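Local coordinates for protein VIN1 (Oscarella pearsei, PDB 6BFI) that probably binds actin filaments and may play a role in cell-cell adhesion, as a largely helical vinculin homolog, at residues A744-D749 with P823-A828; V547-S552 with E556-L561. All coordinates share one frame; numbering follows the deposited sequence.

Contact 1. Residues A744-D749 with P823-A828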
ATOM      1  N   ALA A 744      16.310   0.677   8.270  1.00 82.43           N
ATOM      2  CA  ALA A 744      14.990   0.278   8.746  1.00 81.35           C
ATOM      3  C   ALA A 744      15.064  -0.419  10.097  1.00 87.88           C
ATOM      4  O   ALA A 744      14.143  -0.294  10.910  1.00 93.96           O
ATOM      5  CB  ALA A 744      14.313  -0.630   7.718  1.00 76.69           C
ATOM      6  N   ASN A 745      16.150  -1.149  10.361  1.00 87.88           N
ATOM      7  CA  ASN A 745      16.245  -1.899  11.609  1.00 91.87           C
ATOM      8  C   ASN A 745      16.370  -0.970  12.811  1.00 93.19           C
ATOM      9  O   ASN A 745      15.745  -1.206  13.852  1.00 94.81           O
ATOM     10  CB  ASN A 745      17.429  -2.864  11.549  1.00 99.79           C
ATOM     11  CG  ASN A 745      17.412  -3.877  12.677  1.00107.41           C
ATOM     12  OD1 ASN A 745      17.971  -3.641  13.748  1.00112.50           O
ATOM     13  ND2 ASN A 745      16.769  -5.014  12.440  1.00107.92           N
ATOM     14  N   ALA A 746      17.165   0.091  12.689  1.00 91.35           N
ATOM     15  CA  ALA A 746      17.387   1.025  13.785  1.00 92.62           C
ATOM     16  C   ALA A 746      16.312   2.102  13.878  1.00 87.36           C
ATOM     17  O   ALA A 746      16.468   3.049  14.658  1.00 88.52           O
ATOM     18  CB  ALA A 746      18.765   1.678  13.646  1.00 94.19           C
ATOM     19  N   CYS A 747      15.236   1.979  13.108  1.00 83.51           N
ATOM     20  CA  CYS A 747      14.144   2.941  13.138  1.00 81.81           C
ATOM     21  C   CYS A 747      13.114   2.530  14.182  1.00 83.31           C
ATOM     22  O   CYS A 747      12.739   1.359  14.276  1.00 84.93           O
ATOM     23  CB  CYS A 747      13.483   3.045  11.764  1.00 79.95           C
ATOM     24  SG  CYS A 747      12.091   4.195  11.679  1.00 83.14           S
ATOM     25  N   MET A 748      12.668   3.505  14.975  1.00 82.69           N
ATOM     26  CA  MET A 748      11.706   3.267  16.042  1.00 83.26           C
ATOM     27  C   MET A 748      10.297   3.707  15.669  1.00 82.75           C
ATOM     28  O   MET A 748       9.431   3.794  16.546  1.00 87.23           O
ATOM     29  CB  MET A 748      12.159   3.972  17.321  1.00 86.74           C
ATOM     30  CG  MET A 748      13.667   4.012  17.501  1.00 91.62           C
ATOM     31  SD  MET A 748      14.161   4.505  19.163  1.00101.29           S
ATOM     32  CE  MET A 748      13.829   2.996  20.068  1.00102.24           C
ATOM     33  N   ASP A 749      10.050   3.990  14.395  1.00 81.04           N
ATOM     34  CA  ASP A 749       8.738   4.397  13.900  1.00 80.25           C
ATOM     35  C   ASP A 749       8.255   3.296  12.962  1.00 82.35           C
ATOM     36  O   ASP A 749       8.688   3.219  11.809  1.00 82.74           O
ATOM     37  CB  ASP A 749       8.819   5.749  13.197  1.00 78.08           C
ATOM     38  CG  ASP A 749       7.458   6.385  12.991  1.00 78.65           C
ATOM     39  OD1 ASP A 749       6.443   5.658  13.034  1.00 81.89           O
ATOM     40  OD2 ASP A 749       7.406   7.615  12.784  1.00 76.42           O
ATOM     41  N   PRO A 823      19.443   6.321  19.620  1.00147.12           N
ATOM     42  CA  PRO A 823      20.584   7.224  19.845  1.00153.34           C
ATOM     43  C   PRO A 823      21.940   6.539  19.808  1.00162.30           C
ATOM     44  O   PRO A 823      22.960   7.240  19.749  1.00164.00           O
ATOM     45  CB  PRO A 823      20.297   7.803  21.235  1.00150.52           C
ATOM     46  CG  PRO A 823      19.492   6.742  21.913  1.00146.88           C
ATOM     47  CD  PRO A 823      18.639   6.127  20.839  1.00143.64           C
ATOM     48  N   ASP A 824      21.990   5.207  19.829  1.00168.68           N
ATOM     49  CA  ASP A 824      23.249   4.476  19.905  1.00175.36           C
ATOM     50  C   ASP A 824      23.681   3.839  18.593  1.00168.99           C
ATOM     51  O   ASP A 824      24.880   3.646  18.387  1.00172.07           O
ATOM     52  CB  ASP A 824      23.161   3.380  20.974  1.00182.96           C
ATOM     53  CG  ASP A 824      22.110   2.332  20.649  1.00183.59           C
ATOM     54  OD1 ASP A 824      21.103   2.681  19.995  1.00180.84           O
ATOM     55  OD2 ASP A 824      22.293   1.161  21.044  1.00186.02           O
ATOM     56  N   SER A 825      22.741   3.506  17.710  1.00158.07           N
ATOM     57  CA  SER A 825      23.086   2.807  16.482  1.00148.65           C
ATOM     58  C   SER A 825      24.002   3.670  15.616  1.00139.80           C
ATOM     59  O   SER A 825      23.903   4.902  15.632  1.00141.24           O
ATOM     60  CB  SER A 825      21.823   2.436  15.706  1.00145.75           C
ATOM     61  OG  SER A 825      21.095   1.416  16.370  1.00147.78           O
ATOM     62  N   PRO A 826      24.913   3.050  14.859  1.00127.98           N
ATOM     63  CA  PRO A 826      25.790   3.846  13.985  1.00125.24           C
ATOM     64  C   PRO A 826      25.025   4.623  12.928  1.00117.10           C
ATOM     65  O   PRO A 826      25.530   5.640  12.426  1.00118.57           O
ATOM     66  CB  PRO A 826      26.714   2.792  13.358  1.00126.23           C
ATOM     67  CG  PRO A 826      25.959   1.507  13.471  1.00124.49           C
ATOM     68  CD  PRO A 826      25.176   1.607  14.746  1.00126.55           C
ATOM     69  N   ILE A 827      23.814   4.177  12.593  1.00109.93           N
ATOM     70  CA  ILE A 827      22.991   4.753  11.533  1.00103.81           C
ATOM     71  C   ILE A 827      22.657   6.182  11.938  1.00106.08           C
ATOM     72  O   ILE A 827      22.382   7.046  11.098  1.00105.35           O
ATOM     73  CB  ILE A 827      21.710   3.925  11.292  1.00 98.56           C
ATOM     74  CG1 ILE A 827      22.044   2.488  10.894  1.00 97.99           C
ATOM     75  CG2 ILE A 827      20.866   4.553  10.197  1.00 92.92           C
ATOM     76  CD1 ILE A 827      22.056   1.508  12.042  1.00100.31           C
ATOM     77  N   ALA A 828      22.688   6.428  13.248  1.00110.36           N
ATOM     78  CA  ALA A 828      22.398   7.756  13.769  1.00112.05           C
ATOM     79  C   ALA A 828      23.372   8.796  13.233  1.00112.51           C
ATOM     80  O   ALA A 828      23.019   9.976  13.125  1.00111.92           O
ATOM     81  CB  ALA A 828      22.422   7.729  15.299  1.00118.18           C
TER

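Contact 2. Residues V547-S552 with E556-L561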
ATOM      1  N   VAL A 547      -2.786   3.094  19.681  1.00 60.29           N
ATOM      2  CA  VAL A 547      -2.184   3.024  18.352  1.00 63.32           C
ATOM      3  C   VAL A 547      -0.808   3.684  18.350  1.00 63.24           C
ATOM      4  O   VAL A 547       0.148   3.153  17.773  1.00 64.23           O
ATOM      5  CB  VAL A 547      -3.120   3.659  17.307  1.00 64.62           C
ATOM      6  CG1 VAL A 547      -2.358   3.981  16.027  1.00 59.58           C
ATOM      7  CG2 VAL A 547      -4.285   2.728  17.010  1.00 68.04           C
ATOM      8  N   GLU A 548      -0.682   4.841  19.003  1.00 62.65           N
ATOM      9  CA  GLU A 548       0.601   5.537  19.013  1.00 63.60           C
ATOM     10  C   GLU A 548       1.657   4.750  19.778  1.00 60.57           C
ATOM     11  O   GLU A 548       2.832   4.739  19.391  1.00 59.63           O
ATOM     12  CB  GLU A 548       0.443   6.933  19.608  1.00 72.76           C
ATOM     13  CG  GLU A 548       0.805   8.041  18.641  1.00 81.89           C
ATOM     14  CD  GLU A 548       2.238   7.959  18.156  1.00 86.35           C
ATOM     15  OE1 GLU A 548       3.150   8.324  18.928  1.00 87.77           O
ATOM     16  OE2 GLU A 548       2.451   7.524  17.004  1.00 87.41           O
ATOM     17  N   ALA A 549       1.263   4.091  20.868  1.00 60.80           N
ATOM     18  CA  ALA A 549       2.213   3.285  21.624  1.00 68.09           C
ATOM     19  C   ALA A 549       2.654   2.061  20.829  1.00 75.80           C
ATOM     20  O   ALA A 549       3.840   1.708  20.828  1.00 74.72           O
ATOM     21  CB  ALA A 549       1.602   2.868  22.962  1.00 64.80           C
ATOM     22  N   ASP A 550       1.713   1.404  20.141  1.00 83.06           N
ATOM     23  CA  ASP A 550       2.065   0.238  19.335  1.00 88.37           C
ATOM     24  C   ASP A 550       3.054   0.586  18.230  1.00 90.91           C
ATOM     25  O   ASP A 550       3.925  -0.228  17.903  1.00 99.02           O
ATOM     26  CB  ASP A 550       0.806  -0.377  18.727  1.00 92.27           C
ATOM     27  CG  ASP A 550      -0.066  -1.056  19.757  1.00 97.45           C
ATOM     28  OD1 ASP A 550       0.193  -0.882  20.970  1.00 99.51           O
ATOM     29  OD2 ASP A 550      -1.014  -1.762  19.354  1.00 99.45           O
ATOM     30  N   ASN A 551       2.941   1.781  17.655  1.00 83.93           N
ATOM     31  CA  ASN A 551       3.764   2.177  16.520  1.00 80.42           C
ATOM     32  C   ASN A 551       5.199   2.517  16.903  1.00 80.28           C
ATOM     33  O   ASN A 551       6.024   2.739  16.009  1.00 81.62           O
ATOM     34  CB  ASN A 551       3.115   3.372  15.812  1.00 79.04           C
ATOM     35  CG  ASN A 551       3.783   3.706  14.493  1.00 82.57           C
ATOM     36  OD1 ASN A 551       3.699   2.944  13.530  1.00 84.67           O
ATOM     37  ND2 ASN A 551       4.452   4.855  14.443  1.00 82.57           N
ATOM     38  N   SER A 552       5.528   2.552  18.190  1.00 78.98           N
ATOM     39  CA  SER A 552       6.859   2.923  18.644  1.00 80.27           C
ATOM     40  C   SER A 552       7.575   1.719  19.240  1.00 81.75           C
ATOM     41  O   SER A 552       6.972   0.919  19.962  1.00 81.92           O
ATOM     42  CB  SER A 552       6.794   4.046  19.683  1.00 81.88           C
ATOM     43  OG  SER A 552       8.087   4.362  20.169  1.00 83.34           O
ATOM     44  N   GLU A 556      10.727   3.094  26.829  1.00 84.66           N
ATOM     45  CA  GLU A 556      10.437   4.065  27.880  1.00 85.36           C
ATOM     46  C   GLU A 556       9.219   4.911  27.529  1.00 78.33           C
ATOM     47  O   GLU A 556       8.356   5.155  28.383  1.00 77.00           O
ATOM     48  CB  GLU A 556      11.658   4.952  28.126  1.00 94.63           C
ATOM     49  CG  GLU A 556      12.959   4.185  28.320  1.00104.79           C
ATOM     50  CD  GLU A 556      12.960   3.325  29.573  1.00112.64           C
ATOM     51  OE1 GLU A 556      12.208   3.643  30.519  1.00116.99           O
ATOM     52  OE2 GLU A 556      13.714   2.329  29.609  1.00117.18           O
ATOM     53  N   PHE A 557       9.129   5.362  26.276  1.00 73.94           N
ATOM     54  CA  PHE A 557       7.972   6.142  25.851  1.00 71.47           C
ATOM     55  C   PHE A 557       6.698   5.304  25.886  1.00 73.60           C
ATOM     56  O   PHE A 557       5.630   5.807  26.259  1.00 77.18           O
ATOM     57  CB  PHE A 557       8.214   6.713  24.454  1.00 68.96           C
ATOM     58  CG  PHE A 557       6.972   7.217  23.778  1.00 69.35           C
ATOM     59  CD1 PHE A 557       6.299   8.325  24.266  1.00 69.94           C
ATOM     60  CD2 PHE A 557       6.480   6.587  22.646  1.00 66.57           C
ATOM     61  CE1 PHE A 557       5.152   8.788  23.643  1.00 67.41           C
ATOM     62  CE2 PHE A 557       5.338   7.048  22.017  1.00 62.54           C
ATOM     63  CZ  PHE A 557       4.673   8.149  22.515  1.00 60.83           C
ATOM     64  N   VAL A 558       6.791   4.027  25.512  1.00 72.58           N
ATOM     65  CA  VAL A 558       5.627   3.146  25.579  1.00 72.33           C
ATOM     66  C   VAL A 558       5.198   2.942  27.026  1.00 72.42           C
ATOM     67  O   VAL A 558       4.001   2.846  27.328  1.00 72.15           O
ATOM     68  CB  VAL A 558       5.929   1.805  24.878  1.00 73.54           C
ATOM     69  CG1 VAL A 558       4.776   0.827  25.062  1.00 74.27           C
ATOM     70  CG2 VAL A 558       6.197   2.028  23.397  1.00 71.96           C
ATOM     71  N   ALA A 559       6.163   2.884  27.944  1.00 71.87           N
ATOM     72  CA  ALA A 559       5.834   2.719  29.357  1.00 73.52           C
ATOM     73  C   ALA A 559       5.153   3.965  29.912  1.00 73.39           C
ATOM     74  O   ALA A 559       4.131   3.871  30.603  1.00 75.98           O
ATOM     75  CB  ALA A 559       7.095   2.387  30.154  1.00 76.34           C
ATOM     76  N   LYS A 560       5.709   5.146  29.623  1.00 72.06           N
ATOM     77  CA  LYS A 560       5.098   6.388  30.091  1.00 71.47           C
ATOM     78  C   LYS A 560       3.692   6.555  29.524  1.00 65.70           C
ATOM     79  O   LYS A 560       2.745   6.872  30.256  1.00 69.46           O
ATOM     80  CB  LYS A 560       5.974   7.583  29.709  1.00 74.09           C
ATOM     81  CG  LYS A 560       7.318   7.637  30.417  1.00 77.32           C
ATOM     82  CD  LYS A 560       8.176   8.770  29.865  1.00 80.92           C
ATOM     83  CE  LYS A 560       9.488   8.904  30.625  1.00 86.64           C
ATOM     84  NZ  LYS A 560      10.372   9.951  30.036  1.00 87.71           N
ATOM     85  N   LEU A 561       3.540   6.340  28.215  1.00 63.07           N
ATOM     86  CA  LEU A 561       2.227   6.465  27.594  1.00 60.99           C
ATOM     87  C   LEU A 561       1.250   5.435  28.145  1.00 65.23           C
ATOM     88  O   LEU A 561       0.052   5.718  28.267  1.00 71.07           O
ATOM     89  CB  LEU A 561       2.350   6.327  26.077  1.00 58.40           C
ATOM     90  CG  LEU A 561       1.076   6.602  25.282  1.00 60.08           C
ATOM     91  CD1 LEU A 561       0.499   7.954  25.676  1.00 53.30           C
ATOM     92  CD2 LEU A 561       1.354   6.544  23.788  1.00 52.23           C
TER

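Contact 1. Residues A744-D749 with P823-A828
Ala746 meets Ser825 and Ile827 where the chain turns between two helices of this all-helical vinculin-family fold. Helix 718-745 ends just before Ala746, the first residue to leave helical geometry, and helix 750-760 starts after Asp749. Against this turn lies the segment that follows helix 786-817, which winds into a 3-10 turn at Pro826-Ala828.

The contact across the segments is small and mostly apolar. One methyl group, Ala746 CB, carries it, with Ser825 on one part of its surface and Ile827 on another. The terminal methyl Ile827 CD1 lies 3.7 Å from Ala746 CB. Ile827 CG1 stands anti to the carbonyl carbon (chi1 -59°), and CD1 then reaches out from it to the alanine. Ser825 brings its hydroxyl as well as its CB: OG is 3.6 Å from Ala746 CB, a van der Waals approach, and CB follows at 3.8 Å from the same methyl. Ala746 and Ser825 are both buried.

Hydrogen bonds hold each segment separately. Ala828 N donates to Ser825 O at 3.1 Å, closing the 3-10 turn, while Cys747 N makes a weak bond to Ala744 O. Outside the two segments, Lys753 NZ bonds the carbonyl oxygens of Ala744, Asn745 and Cys747, gathering the last turn of the helix and the residues after it around its ammonium group. A backbone hydrogen bond between Ala746 and Arg822, just before Pro823, also joins the two parts of the chain.

Asp749 occupies the N-cap of helix 750-760, its OD1 weakly bonded to Arg751 N, and Asp749 N donates a hydrogen bond to Cys747 SG (3.4 Å, N-H...S 160°).

Contact 2. Residues V547-S552 with E556-L561
Ala549 and Val558 come closest in a tight helical hairpin, their CA atoms 5.2 Å apart, as helix 555-569 runs back antiparallel to helix 524-550 after a short turn. Ala549, with only a methyl, permits this closeness. Ala549 CB packs against Leu561 CD2 at 3.8 Å, and Val558 CG1 sits farther off beside the same alanine. The other valine methyl, CG2, approaches two carbonyl oxygens, Ala549 O at 3.5 Å and Ser552 O at 3.7 Å.

Phe557 meets the first segment with its ring edge. Its CG is anti to the backbone N (chi1 165°), which swings the ring across to the first helix. Ser552 CB lies in the ring plane, 3.9 Å from Phe557 CD2, and Ser552 OG is also at the edge, though its hydrogen bond is made with Asn554 N. Glu548, its chain bent at chi2, brings OE1 to 3.9 Å from Phe557 CZ, near the ring plane, with the carboxylate turned 43° from the ring. With an alanine at Phe557, the edge contacts would go, and a gap would probably open beside Ser552 CB and the Glu548 carboxylate.

Helix 589-615 adjoins the hairpin: Phe557 and Leu561 both pack on Val612, and Leu561 also touches Val609. At the turn, Asn551 rests on Lys750 and Arg751 of helix 750-760.

How the contacts relate
Contact 1 and contact 2 lie on the same side of the molecule, their centres about 17 Å apart; their segments lie on different helices, but both adjoin helix 750-760. Contact 1 is buried but slight, a single methyl against the loop after helix 786-817; contact 2 covers more than twice the surface, is partly buried, and joins two successive helices. Neither has a hydrogen bond across its own segments. In contact 1 the partners are 74 residues apart in sequence, whereas contact 2 is local, with aromatic and carboxylate groups added to its aliphatic ones. A polar link falls between the contacts: Asn551 ND2 and Asp749 OD1, 2.6 Å apart, probably form a hydrogen bond between the two turns.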